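Local atomic coordinates of protein (alpha-2u-globulin) (Rattus norvegicus, PDB entry 2A2U), a protein that binds a hyaline droplet inducer and, as a lipocalin, probably carries small hydrophobic molecules inside its beta barrel. Residues A[42-47]-A[151-156]; A[57-62]-A[137-142]; A[86-91]-A[101-106]; A[109-114]-A[118-123]. All coordinates share one frame; numbering follows the deposited sequence.

In the fold
All four contacts involve one curled antiparallel sheet, the lipocalin barrel. Contact 1 is buried where helix 147-158 lies against strand 36-44, and it is wholly apolar. Contact 2 is the most central. It joins strands 60-67 and 131-140 across the interior, with strand 36-44 between them in the sheet. Contact 4 is a bulged hairpin and the only one of the four with hydrogen bonds between its segments. It borders contacts 1 and 2 through strand 119-128. Contact 3 lies nearer the surface, on the opposite side of the chain's centre from contact 1. It too is apolar across the segments, but other subunits reach it.

Contact 1: A[42-47]-A[151-156]; sequences VVASNK and EKFAKL
The lipocalin helix that packs against the outside of the barrel meets strand 36-44 here, through Phe-153 of helix 147-158 and Val-42 of the strand. Phe-153 CE2 comes to 3.4 Å from Val-42 CG1, and CD2 of the same ring lies 3.7 Å from that methyl. The ring approaches the valine obliquely, and the two side chains run alongside one another, pointing opposite ways. With CG anti to the backbone N (chi1 177°), the Phe-153 ring reaches from the helix to the strand. Val-42 CG1 is also anti to its own N (chi1 180°), which brings this methyl, rather than CG2, up to the ring. Ala-44 CB makes a looser approach, 4.5 Å from Phe-153 CE2. Val-42 and Ala-44 both point toward the helix, as alternate residues of a strand do, and both also touch Ile-167 of strand 167-169. Val-43, between them, points away and packs on Val-137. An alanine in place of Phe-153 would probably open a gap between helix and strand and leave Val-42 CG1 without its neighbour. Polar bonds lie around the contact: Lys-152 forms a salt bridge with Glu-21, and Glu-151 with Arg-164. No hydrogen bond crosses between the two segments. Helix and strand are therefore held together here by apolar packing alone, concentrated on one buried ring.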
loop_
_atom_site.group_PDB
_atom_site.type_symbol
_atom_site.label_atom_id
_atom_site.label_comp_id
_atom_site.label_asym_id
_atom_site.label_seq_id
_atom_site.Cartn_x
_atom_site.Cartn_y
_atom_site.Cartn_z
ATOM N N VAL A 42 1.033 -17.326 22.961
ATOM C CA VAL A 42 1.908 -16.606 23.890
ATOM C C VAL A 42 2.712 -15.543 23.149
ATOM O O VAL A 42 3.240 -15.799 22.067
ATOM C CB VAL A 42 2.910 -17.572 24.577
ATOM C CG1 VAL A 42 3.806 -16.821 25.526
ATOM C CG2 VAL A 42 2.173 -18.664 25.316
ATOM N N VAL A 43 2.756 -14.337 23.710
ATOM C CA VAL A 43 3.524 -13.229 23.138
ATOM C C VAL A 43 4.512 -12.780 24.204
ATOM O O VAL A 43 4.191 -12.784 25.385
ATOM C CB VAL A 43 2.637 -12.017 22.739
ATOM C CG1 VAL A 43 1.643 -12.419 21.683
ATOM C CG2 VAL A 43 1.916 -11.462 23.943
ATOM N N ALA A 44 5.709 -12.390 23.793
ATOM C CA ALA A 44 6.712 -11.963 24.748
ATOM C C ALA A 44 7.562 -10.853 24.174
ATOM O O ALA A 44 8.025 -10.944 23.036
ATOM C CB ALA A 44 7.586 -13.131 25.123
ATOM N N SER A 45 7.747 -9.798 24.959
ATOM C CA SER A 45 8.563 -8.657 24.557
ATOM C C SER A 45 9.065 -7.975 25.803
ATOM O O SER A 45 8.322 -7.860 26.773
ATOM C CB SER A 45 7.741 -7.649 23.754
ATOM O OG SER A 45 8.541 -6.541 23.367
ATOM N N ASN A 46 10.319 -7.532 25.794
ATOM C CA ASN A 46 10.848 -6.836 26.960
ATOM C C ASN A 46 10.216 -5.446 27.063
ATOM O O ASN A 46 10.150 -4.874 28.154
ATOM C CB ASN A 46 12.378 -6.783 26.941
ATOM C CG ASN A 46 13.013 -7.860 27.832
ATOM O OD1 ASN A 46 12.325 -8.537 28.595
ATOM N ND2 ASN A 46 14.328 -8.009 27.742
ATOM N N LYS A 47 9.727 -4.927 25.928
ATOM C CA LYS A 47 9.031 -3.632 25.877
ATOM C C LYS A 47 7.566 -3.995 26.120
ATOM O O LYS A 47 6.706 -3.829 25.252
ATOM C CB LYS A 47 9.212 -2.954 24.511
ATOM C CG LYS A 47 8.757 -1.488 24.470
ATOM C CD LYS A 47 9.690 -0.639 23.601
ATOM C CE LYS A 47 9.463 0.865 23.783
ATOM N NZ LYS A 47 8.295 1.418 23.032
ATOM N N GLU A 151 6.808 -24.223 27.124
ATOM C CA GLU A 151 8.063 -24.174 27.872
ATOM C C GLU A 151 9.220 -23.909 26.929
ATOM O O GLU A 151 10.066 -23.062 27.205
ATOM C CB GLU A 151 8.320 -25.490 28.595
ATOM C CG GLU A 151 8.433 -25.372 30.102
ATOM C CD GLU A 151 9.552 -24.462 30.564
ATOM O OE1 GLU A 151 10.627 -24.421 29.928
ATOM O OE2 GLU A 151 9.358 -23.802 31.601
ATOM N N LYS A 152 9.275 -24.677 25.844
ATOM C CA LYS A 152 10.311 -24.542 24.826
ATOM C C LYS A 152 10.356 -23.091 24.359
ATOM O O LYS A 152 11.426 -22.524 24.146
ATOM C CB LYS A 152 10.002 -25.467 23.643
ATOM C CG LYS A 152 10.708 -25.093 22.340
ATOM C CD LYS A 152 10.333 -26.027 21.194
ATOM C CE LYS A 152 10.936 -27.408 21.394
ATOM N NZ LYS A 152 10.621 -28.392 20.310
ATOM N N PHE A 153 9.177 -22.498 24.210
ATOM C CA PHE A 153 9.058 -21.122 23.775
ATOM C C PHE A 153 9.561 -20.190 24.863
ATOM O O PHE A 153 10.289 -19.245 24.578
ATOM C CB PHE A 153 7.602 -20.803 23.413
ATOM C CG PHE A 153 7.370 -19.368 23.028
ATOM C CD1 PHE A 153 7.819 -18.873 21.808
ATOM C CD2 PHE A 153 6.726 -18.502 23.902
ATOM C CE1 PHE A 153 7.630 -17.541 21.470
ATOM C CE2 PHE A 153 6.535 -17.168 23.568
ATOM C CZ PHE A 153 6.991 -16.690 22.351
ATOM N N ALA A 154 9.179 -20.465 26.108
ATOM C CA ALA A 154 9.598 -19.650 27.245
ATOM C C ALA A 154 11.117 -19.595 27.313
ATOM O O ALA A 154 11.687 -18.572 27.671
ATOM C CB ALA A 154 9.034 -20.212 28.538
ATOM N N LYS A 155 11.762 -20.698 26.946
ATOM C CA LYS A 155 13.215 -20.786 26.943
ATOM C C LYS A 155 13.833 -19.929 25.839
ATOM O O LYS A 155 14.762 -19.164 26.090
ATOM C CB LYS A 155 13.665 -22.241 26.800
ATOM C CG LYS A 155 13.438 -23.068 28.052
ATOM C CD LYS A 155 13.828 -24.519 27.834
ATOM C CE LYS A 155 13.668 -25.329 29.112
ATOM N NZ LYS A 155 13.829 -26.790 28.862
ATOM N N LEU A 156 13.322 -20.053 24.616
ATOM C CA LEU A 156 13.836 -19.268 23.499
ATOM C C LEU A 156 13.744 -17.778 23.807
ATOM O O LEU A 156 14.619 -17.014 23.430
ATOM C CB LEU A 156 13.058 -19.572 22.225
ATOM C CG LEU A 156 13.174 -20.974 21.649
ATOM C CD1 LEU A 156 12.339 -21.080 20.391
ATOM C CD2 LEU A 156 14.613 -21.262 21.341
#

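Contact 2: A[57-62]-A[137-142]; sequences MRVFMQ and VLYGRT
Val-59 and Met-61, which both touch Tyr-139, share one polar partner: the hydroxyl of Ser-40 is hydrogen-bonded to Val-59 O and to Met-61 N. These two bonds tie segment 57-62 to strand 36-44. Across the contact itself the packing is apolar. Met-61 CB lies over one face of the Tyr-139 ring, and the two side chains cross at about a right angle. This CB is 4.0 Å from the ring centroid and 24° off the normal, a CH-pi contact displaced toward CE1, which is 3.7 Å from that CB. The sulfur adds a Met-aromatic contact, with SD 5.1 Å from the Tyr-139 centroid and oblique to the ring. Bends at chi2 and chi3 fold the Met-61 chain back, so that its methyl CE ends 3.2 Å from Tyr-139 OH. Strands 60-67 and 131-140 are not neighbours in the sheet. Each pairs with strand 36-44, and the curl of the lipocalin barrel brings their side chains together inside it. In lipocalins this interior is the ligand cavity, and these side chains are consistent with part of its lining. Val-59 CG2 reaches the same hydroxyl end of the tyrosine, 4.0 Å from OH. Met-61 also packs on Phe-73 and Phe-75 of strand 70-78. The Tyr-139 ring also meets that of Phe-122, with the planes at about 60°.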
loop_
_atom_site.group_PDB
_atom_site.type_symbol
_atom_site.label_atom_id
_atom_site.label_comp_id
_atom_site.label_asym_id
_atom_site.label_seq_id
_atom_site.Cartn_x
_atom_site.Cartn_y
_atom_site.Cartn_z
ATOM N N MET A 57 1.251 -4.485 19.553
ATOM C CA MET A 57 1.744 -5.821 19.255
ATOM C C MET A 57 0.912 -6.958 19.861
ATOM O O MET A 57 1.140 -8.135 19.552
ATOM C CB MET A 57 3.218 -5.944 19.640
ATOM C CG MET A 57 4.147 -4.987 18.898
ATOM S SD MET A 57 4.021 -5.083 17.101
ATOM C CE MET A 57 4.550 -3.373 16.668
ATOM N N ARG A 58 -0.042 -6.620 20.728
ATOM C CA ARG A 58 -0.913 -7.642 21.314
ATOM C C ARG A 58 -1.971 -7.988 20.264
ATOM O O ARG A 58 -3.112 -7.532 20.337
ATOM C CB ARG A 58 -1.597 -7.140 22.593
ATOM C CG ARG A 58 -2.554 -8.172 23.200
ATOM C CD ARG A 58 -3.337 -7.631 24.381
ATOM N NE ARG A 58 -2.707 -7.944 25.659
ATOM C CZ ARG A 58 -3.236 -8.747 26.578
ATOM N NH1 ARG A 58 -4.416 -9.324 26.366
ATOM N NH2 ARG A 58 -2.583 -8.980 27.710
ATOM N N VAL A 59 -1.563 -8.753 19.260
ATOM C CA VAL A 59 -2.460 -9.135 18.179
ATOM C C VAL A 59 -2.955 -10.566 18.322
ATOM O O VAL A 59 -2.223 -11.452 18.763
ATOM C CB VAL A 59 -1.804 -8.946 16.775
ATOM C CG1 VAL A 59 -1.197 -7.558 16.666
ATOM C CG2 VAL A 59 -0.767 -10.028 16.505
ATOM N N PHE A 60 -4.209 -10.774 17.938
ATOM C CA PHE A 60 -4.841 -12.072 18.011
ATOM C C PHE A 60 -4.954 -12.642 16.603
ATOM O O PHE A 60 -5.897 -12.366 15.866
ATOM C CB PHE A 60 -6.212 -11.920 18.662
ATOM C CG PHE A 60 -6.175 -11.182 19.970
ATOM C CD1 PHE A 60 -5.283 -11.558 20.968
ATOM C CD2 PHE A 60 -7.024 -10.107 20.204
ATOM C CE1 PHE A 60 -5.233 -10.880 22.183
ATOM C CE2 PHE A 60 -6.980 -9.422 21.424
ATOM C CZ PHE A 60 -6.078 -9.815 22.410
ATOM N N MET A 61 -3.966 -13.442 16.235
ATOM C CA MET A 61 -3.899 -14.049 14.915
ATOM C C MET A 61 -5.126 -14.882 14.586
ATOM O O MET A 61 -5.806 -15.383 15.481
ATOM C CB MET A 61 -2.634 -14.903 14.826
ATOM C CG MET A 61 -2.232 -15.351 13.412
ATOM S SD MET A 61 -2.038 -13.977 12.205
ATOM C CE MET A 61 -1.169 -12.715 13.322
ATOM N N GLN A 62 -5.398 -15.026 13.293
ATOM C CA GLN A 62 -6.535 -15.800 12.816
ATOM C C GLN A 62 -6.196 -16.717 11.653
ATOM O O GLN A 62 -6.562 -17.889 11.659
ATOM C CB GLN A 62 -7.663 -14.888 12.365
ATOM C CG GLN A 62 -8.200 -13.957 13.405
ATOM C CD GLN A 62 -9.371 -13.168 12.879
ATOM O OE1 GLN A 62 -10.302 -12.863 13.608
ATOM N NE2 GLN A 62 -9.339 -12.848 11.598
ATOM N N VAL A 137 6.555 -14.444 19.257
ATOM C CA VAL A 137 5.215 -14.992 19.381
ATOM C C VAL A 137 5.137 -16.467 19.047
ATOM O O VAL A 137 5.919 -16.985 18.238
ATOM C CB VAL A 137 4.204 -14.240 18.486
ATOM C CG1 VAL A 137 3.992 -12.841 18.993
ATOM C CG2 VAL A 137 4.712 -14.182 17.071
ATOM N N LEU A 138 4.200 -17.136 19.715
ATOM C CA LEU A 138 3.942 -18.549 19.506
ATOM C C LEU A 138 2.511 -18.657 19.009
ATOM O O LEU A 138 1.600 -18.137 19.645
ATOM C CB LEU A 138 4.096 -19.333 20.813
ATOM C CG LEU A 138 3.681 -20.806 20.810
ATOM C CD1 LEU A 138 4.525 -21.563 19.814
ATOM C CD2 LEU A 138 3.849 -21.395 22.194
ATOM N N TYR A 139 2.336 -19.247 17.829
ATOM C CA TYR A 139 1.011 -19.453 17.249
ATOM C C TYR A 139 0.738 -20.938 17.222
ATOM O O TYR A 139 1.649 -21.737 16.990
ATOM C CB TYR A 139 0.942 -18.938 15.813
ATOM C CG TYR A 139 1.013 -17.448 15.699
ATOM C CD1 TYR A 139 0.478 -16.639 16.686
ATOM C CD2 TYR A 139 1.624 -16.846 14.605
ATOM C CE1 TYR A 139 0.545 -15.269 16.593
ATOM C CE2 TYR A 139 1.699 -15.474 14.500
ATOM C CZ TYR A 139 1.158 -14.694 15.498
ATOM O OH TYR A 139 1.222 -13.327 15.423
ATOM N N GLY A 140 -0.515 -21.304 17.455
ATOM C CA GLY A 140 -0.882 -22.703 17.433
ATOM C C GLY A 140 -2.029 -22.866 16.477
ATOM O O GLY A 140 -2.754 -21.904 16.255
ATOM N N ARG A 141 -2.178 -24.047 15.880
ATOM C CA ARG A 141 -3.287 -24.286 14.954
ATOM C C ARG A 141 -4.572 -24.510 15.755
ATOM O O ARG A 141 -5.678 -24.513 15.207
ATOM C CB ARG A 141 -3.001 -25.490 14.064
ATOM C CG ARG A 141 -1.639 -25.435 13.437
ATOM C CD ARG A 141 -1.645 -25.951 12.024
ATOM N NE ARG A 141 -2.213 -24.991 11.091
ATOM C CZ ARG A 141 -1.706 -24.730 9.888
ATOM N NH1 ARG A 141 -0.613 -25.351 9.462
ATOM N NH2 ARG A 141 -2.313 -23.857 9.096
ATOM N N THR A 142 -4.395 -24.653 17.068
ATOM C CA THR A 142 -5.475 -24.863 18.025
ATOM C C THR A 142 -5.549 -23.684 18.981
ATOM O O THR A 142 -4.564 -22.971 19.147
ATOM C CB THR A 142 -5.237 -26.150 18.832
ATOM O OG1 THR A 142 -3.871 -26.216 19.261
ATOM C CG2 THR A 142 -5.532 -27.352 17.978
#

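Contact 3: A[86-91]-A[101-106]; sequences LYLVAY and VEYDGG
The apolar contacts fall into two groups, one on Tyr-103 and one on Val-101. Leu-88 CD1 sits 3.6 Å from Tyr-103 CD1 and 3.8 Å from Tyr-103 CB, at the root of the ring. It meets the ring obliquely, and the two side chains stand roughly perpendicular to each other. Nearer its backbone, Leu-88 CB lies 4.1 Å from Val-101 CG2. Further along the strand, Ala-90 CB is 3.9 Å from Val-101 CB.

A methyl packed on a backbone carbonyl is a separate contact. With CG1 of Val-101 between the backbone N and the carbonyl carbon (chi1 64°), CG2 is the methyl anti to N, and it comes to 3.5 Å from Val-89 O.

Leu-88, Ala-90 and Val-101 belong to the hairpin of strands 83-92 and 99-102 in the lipocalin barrel; Tyr-103 follows in the turn. No hydrogen bond links the two segments. Strand 99-102 ends, and the chain turns toward strand 106-114.

Polar bonds hold this turn. Tyr-103 N donates to Gly-105 O at 2.9 Å. The side chain of Asn-107 bonds both Val-101 O and Tyr-103 O, and the hydroxyl of Tyr-103 is hydrogen-bonded to Ser-56 O. Gly-105 has backbone angles (120°, -168°) at which a CB would collide with the carbonyl O of Asp-104.

The Tyr-87 ring stacks on Tyr-87 of a third subunit, and Glu-102 packs on Tyr-91 of a second subunit.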
loop_
_atom_site.group_PDB
_atom_site.type_symbol
_atom_site.label_atom_id
_atom_site.label_comp_id
_atom_site.label_asym_id
_atom_site.label_seq_id
_atom_site.Cartn_x
_atom_site.Cartn_y
_atom_site.Cartn_z
ATOM N N LEU A 86 -8.117 -6.786 10.860
ATOM C CA LEU A 86 -7.088 -6.261 9.961
ATOM C C LEU A 86 -6.434 -7.345 9.114
ATOM O O LEU A 86 -6.678 -8.523 9.316
ATOM C CB LEU A 86 -6.003 -5.539 10.766
ATOM C CG LEU A 86 -6.424 -4.331 11.603
ATOM C CD1 LEU A 86 -5.214 -3.759 12.312
ATOM C CD2 LEU A 86 -7.056 -3.289 10.700
ATOM N N TYR A 87 -5.611 -6.934 8.155
ATOM C CA TYR A 87 -4.902 -7.858 7.277
ATOM C C TYR A 87 -3.658 -7.160 6.751
ATOM O O TYR A 87 -3.761 -6.131 6.087
ATOM C CB TYR A 87 -5.782 -8.277 6.102
ATOM C CG TYR A 87 -5.214 -9.430 5.278
ATOM C CD1 TYR A 87 -4.198 -9.212 4.337
ATOM C CD2 TYR A 87 -5.666 -10.735 5.470
ATOM C CE1 TYR A 87 -3.652 -10.259 3.604
ATOM C CE2 TYR A 87 -5.129 -11.794 4.743
ATOM C CZ TYR A 87 -4.118 -11.551 3.816
ATOM O OH TYR A 87 -3.587 -12.606 3.093
ATOM N N LEU A 88 -2.486 -7.720 7.040
ATOM C CA LEU A 88 -1.228 -7.127 6.603
ATOM C C LEU A 88 -0.448 -8.071 5.723
ATOM O O LEU A 88 -0.501 -9.278 5.901
ATOM C CB LEU A 88 -0.354 -6.755 7.809
ATOM C CG LEU A 88 -0.859 -5.689 8.781
ATOM C CD1 LEU A 88 0.106 -5.534 9.939
ATOM C CD2 LEU A 88 -1.016 -4.377 8.052
ATOM N N VAL A 89 0.270 -7.510 4.762
ATOM C CA VAL A 89 1.108 -8.303 3.878
ATOM C C VAL A 89 2.566 -8.048 4.251
ATOM O O VAL A 89 2.973 -6.911 4.461
ATOM C CB VAL A 89 0.875 -7.954 2.398
ATOM C CG1 VAL A 89 1.881 -8.676 1.525
ATOM C CG2 VAL A 89 -0.524 -8.363 1.986
ATOM N N ALA A 90 3.324 -9.123 4.398
ATOM C CA ALA A 90 4.732 -9.044 4.747
ATOM C C ALA A 90 5.507 -9.547 3.539
ATOM O O ALA A 90 5.204 -10.601 3.014
ATOM C CB ALA A 90 5.017 -9.914 5.970
ATOM N N TYR A 91 6.520 -8.807 3.111
ATOM C CA TYR A 91 7.299 -9.192 1.946
ATOM C C TYR A 91 8.602 -9.872 2.257
ATOM O O TYR A 91 9.268 -9.532 3.223
ATOM C CB TYR A 91 7.590 -7.967 1.132
ATOM C CG TYR A 91 6.348 -7.262 0.744
ATOM C CD1 TYR A 91 5.530 -7.771 -0.258
ATOM C CD2 TYR A 91 5.975 -6.095 1.381
ATOM C CE1 TYR A 91 4.362 -7.128 -0.623
ATOM C CE2 TYR A 91 4.817 -5.443 1.033
ATOM C CZ TYR A 91 4.010 -5.965 0.029
ATOM O OH TYR A 91 2.837 -5.322 -0.307
ATOM N N VAL A 101 7.462 -5.958 7.157
ATOM C CA VAL A 101 6.077 -5.526 7.229
ATOM C C VAL A 101 6.057 -4.187 7.958
ATOM O O VAL A 101 6.770 -3.986 8.946
ATOM C CB VAL A 101 5.162 -6.588 7.929
ATOM C CG1 VAL A 101 5.557 -6.798 9.389
ATOM C CG2 VAL A 101 3.716 -6.190 7.820
ATOM N N GLU A 102 5.321 -3.237 7.395
ATOM C CA GLU A 102 5.207 -1.925 7.994
ATOM C C GLU A 102 4.014 -1.964 8.930
ATOM O O GLU A 102 2.885 -2.175 8.503
ATOM C CB GLU A 102 5.028 -0.850 6.918
ATOM C CG GLU A 102 5.150 0.588 7.430
ATOM C CD GLU A 102 6.561 0.967 7.875
ATOM O OE1 GLU A 102 7.530 0.263 7.524
ATOM O OE2 GLU A 102 6.708 1.990 8.571
ATOM N N TYR A 103 4.281 -1.831 10.221
ATOM C CA TYR A 103 3.223 -1.844 11.223
ATOM C C TYR A 103 3.759 -1.255 12.509
ATOM O O TYR A 103 4.541 -1.900 13.200
ATOM C CB TYR A 103 2.734 -3.273 11.488
ATOM C CG TYR A 103 1.677 -3.328 12.574
ATOM C CD1 TYR A 103 0.377 -2.873 12.329
ATOM C CD2 TYR A 103 1.973 -3.814 13.844
ATOM C CE1 TYR A 103 -0.607 -2.900 13.322
ATOM C CE2 TYR A 103 0.992 -3.845 14.852
ATOM C CZ TYR A 103 -0.291 -3.385 14.577
ATOM O OH TYR A 103 -1.260 -3.412 15.558
ATOM N N ASP A 104 3.342 -0.035 12.829
ATOM C CA ASP A 104 3.804 0.632 14.041
ATOM C C ASP A 104 5.322 0.722 13.953
ATOM O O ASP A 104 6.030 0.470 14.933
ATOM C CB ASP A 104 3.386 -0.182 15.260
ATOM C CG ASP A 104 3.562 0.573 16.546
ATOM O OD1 ASP A 104 3.026 1.684 16.669
ATOM O OD2 ASP A 104 4.229 0.052 17.452
ATOM N N GLY A 105 5.803 1.023 12.743
ATOM C CA GLY A 105 7.226 1.123 12.473
ATOM C C GLY A 105 7.654 0.133 11.401
ATOM O O GLY A 105 6.815 -0.438 10.701
ATOM N N GLY A 106 8.962 -0.046 11.252
ATOM C CA GLY A 106 9.477 -0.975 10.266
ATOM C C GLY A 106 9.789 -2.257 10.991
ATOM O O GLY A 106 10.549 -2.243 11.957
#

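Contact 4: A[109-114]-A[118-123]; sequences FTILKT and RYVMFH
Strands 109-114 and 119-123 form an antiparallel hairpin with a classic beta bulge, in which Leu-112 and Lys-113 both face Met-121. Thr-110 and His-123 are a hydrogen-bonded pair, with Thr-110 N to His-123 O and His-123 N to Thr-110 O each 3.0 Å. At the bulge, Met-121 O receives weak bonds from the N of Leu-112 and of Lys-113. Met-121 N returns a sound bond to Lys-113 O, 2.8 Å long. Near the turn, Thr-114 OG1 donates to Tyr-119 O at 2.8 Å, in the carbonyl plane. Its OG1 is anti to the backbone N (chi1 -168°), placing the hydroxyl against the other strand, and it is also hydrogen-bonded to Tyr-116 N. A valine in place of Thr-114 would probably leave both Tyr-119 O and Tyr-116 N without this partner. Ile-111, Thr-114, Val-120 and Phe-122 share one face of the sheet. There Ile-111 CG1 lies 3.6 Å from Phe-122 CE1, and the Phe-109 ring meets the Phe-122 ring obliquely, planes at 80°. On the other face, Lys-113 CG comes to the edge of the Tyr-119 ring, 3.7 Å from OH. His-123 NE2 bonds Gln-134 OE1. Helix 147-158 covers Met-121 with Phe-153 and Leu-156. Strand 131-140 pairs with the other edge of strand 119-128, while 109-114 bonds Ala-22 and Ser-24 of the N-terminal segment.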
loop_
_atom_site.group_PDB
_atom_site.type_symbol
_atom_site.label_atom_id
_atom_site.label_comp_id
_atom_site.label_asym_id
_atom_site.label_seq_id
_atom_site.Cartn_x
_atom_site.Cartn_y
_atom_site.Cartn_z
ATOM N N PHE A 109 11.030 -9.738 10.562
ATOM C CA PHE A 109 10.782 -10.967 11.304
ATOM C C PHE A 109 11.226 -12.227 10.593
ATOM O O PHE A 109 11.435 -12.224 9.385
ATOM C CB PHE A 109 9.318 -11.085 11.720
ATOM C CG PHE A 109 8.369 -11.275 10.582
ATOM C CD1 PHE A 109 8.097 -12.546 10.086
ATOM C CD2 PHE A 109 7.703 -10.191 10.042
ATOM C CE1 PHE A 109 7.177 -12.737 9.062
ATOM C CE2 PHE A 109 6.783 -10.364 9.023
ATOM C CZ PHE A 109 6.513 -11.648 8.531
ATOM N N THR A 110 11.418 -13.289 11.371
ATOM C CA THR A 110 11.832 -14.584 10.846
ATOM C C THR A 110 11.036 -15.696 11.506
ATOM O O THR A 110 10.437 -15.503 12.560
ATOM C CB THR A 110 13.319 -14.858 11.107
ATOM O OG1 THR A 110 13.601 -14.698 12.501
ATOM C CG2 THR A 110 14.183 -13.912 10.320
ATOM N N ILE A 111 10.998 -16.848 10.849
ATOM C CA ILE A 111 10.299 -18.014 11.363
ATOM C C ILE A 111 11.344 -18.794 12.128
ATOM O O ILE A 111 12.211 -19.444 11.549
ATOM C CB ILE A 111 9.700 -18.834 10.217
ATOM C CG1 ILE A 111 8.690 -17.962 9.469
ATOM C CG2 ILE A 111 9.021 -20.073 10.753
ATOM C CD1 ILE A 111 8.175 -18.546 8.187
ATOM N N LEU A 112 11.287 -18.649 13.440
ATOM C CA LEU A 112 12.233 -19.268 14.344
ATOM C C LEU A 112 12.153 -20.786 14.396
ATOM O O LEU A 112 13.171 -21.461 14.243
ATOM C CB LEU A 112 12.047 -18.685 15.742
ATOM C CG LEU A 112 13.307 -18.439 16.558
ATOM C CD1 LEU A 112 14.241 -17.544 15.776
ATOM C CD2 LEU A 112 12.939 -17.793 17.876
ATOM N N LYS A 113 10.953 -21.320 14.622
ATOM C CA LYS A 113 10.754 -22.767 14.709
ATOM C C LYS A 113 9.305 -23.143 14.411
ATOM O O LYS A 113 8.385 -22.444 14.819
ATOM C CB LYS A 113 11.165 -23.269 16.100
ATOM C CG LYS A 113 11.125 -24.779 16.267
ATOM C CD LYS A 113 11.664 -25.207 17.629
ATOM C CE LYS A 113 13.187 -25.145 17.687
ATOM N NZ LYS A 113 13.840 -26.181 16.825
ATOM N N THR A 114 9.110 -24.237 13.685
ATOM C CA THR A 114 7.767 -24.696 13.350
ATOM C C THR A 114 7.760 -26.198 13.096
ATOM O O THR A 114 8.768 -26.763 12.679
ATOM C CB THR A 114 7.217 -23.979 12.089
ATOM O OG1 THR A 114 5.816 -24.245 11.950
ATOM C CG2 THR A 114 7.912 -24.475 10.837
ATOM N N ARG A 118 1.165 -27.761 14.318
ATOM C CA ARG A 118 0.883 -27.480 15.709
ATOM C C ARG A 118 1.257 -26.065 16.089
ATOM O O ARG A 118 0.393 -25.262 16.442
ATOM C CB ARG A 118 1.609 -28.454 16.628
ATOM C CG ARG A 118 0.887 -29.755 16.840
ATOM C CD ARG A 118 1.423 -30.463 18.063
ATOM N NE ARG A 118 2.849 -30.761 17.948
ATOM C CZ ARG A 118 3.679 -30.852 18.983
ATOM N NH1 ARG A 118 3.228 -30.669 20.219
ATOM N NH2 ARG A 118 4.963 -31.120 18.779
ATOM N N TYR A 119 2.546 -25.753 15.981
ATOM C CA TYR A 119 3.040 -24.441 16.358
ATOM C C TYR A 119 3.959 -23.760 15.340
ATOM O O TYR A 119 4.431 -24.369 14.375
ATOM C CB TYR A 119 3.776 -24.547 17.701
ATOM C CG TYR A 119 5.083 -25.311 17.612
ATOM C CD1 TYR A 119 5.104 -26.701 17.625
ATOM C CD2 TYR A 119 6.297 -24.637 17.465
ATOM C CE1 TYR A 119 6.304 -27.403 17.489
ATOM C CE2 TYR A 119 7.498 -25.326 17.327
ATOM C CZ TYR A 119 7.499 -26.706 17.335
ATOM O OH TYR A 119 8.681 -27.393 17.164
ATOM N N VAL A 120 4.173 -22.469 15.573
ATOM C CA VAL A 120 5.073 -21.647 14.776
ATOM C C VAL A 120 5.518 -20.498 15.662
ATOM O O VAL A 120 4.703 -19.829 16.290
ATOM C CB VAL A 120 4.453 -21.125 13.450
ATOM C CG1 VAL A 120 3.318 -20.146 13.703
ATOM C CG2 VAL A 120 5.536 -20.480 12.612
ATOM N N MET A 121 6.827 -20.363 15.807
ATOM C CA MET A 121 7.408 -19.317 16.630
ATOM C C MET A 121 8.061 -18.288 15.712
ATOM O O MET A 121 8.888 -18.625 14.859
ATOM C CB MET A 121 8.443 -19.915 17.592
ATOM C CG MET A 121 7.944 -21.143 18.338
ATOM S SD MET A 121 9.122 -21.827 19.495
ATOM C CE MET A 121 8.068 -22.877 20.457
ATOM N N PHE A 122 7.619 -17.043 15.835
ATOM C CA PHE A 122 8.164 -15.962 15.030
ATOM C C PHE A 122 8.995 -15.078 15.937
ATOM O O PHE A 122 8.710 -14.946 17.121
ATOM C CB PHE A 122 7.045 -15.107 14.436
ATOM C CG PHE A 122 6.272 -15.763 13.326
ATOM C CD1 PHE A 122 6.723 -15.688 12.020
ATOM C CD2 PHE A 122 5.048 -16.376 13.577
ATOM C CE1 PHE A 122 5.969 -16.202 10.983
ATOM C CE2 PHE A 122 4.289 -16.894 12.548
ATOM C CZ PHE A 122 4.748 -16.806 11.248
ATOM N N HIS A 123 10.033 -14.478 15.372
ATOM C CA HIS A 123 10.885 -13.558 16.109
ATOM C C HIS A 123 10.889 -12.258 15.312
ATOM O O HIS A 123 11.259 -12.240 14.139
ATOM C CB HIS A 123 12.301 -14.100 16.235
ATOM C CG HIS A 123 13.247 -13.134 16.876
ATOM N ND1 HIS A 123 14.215 -12.468 16.169
ATOM C CD2 HIS A 123 13.322 -12.677 18.148
ATOM C CE1 HIS A 123 14.850 -11.632 16.970
ATOM N NE2 HIS A 123 14.323 -11.742 18.183
#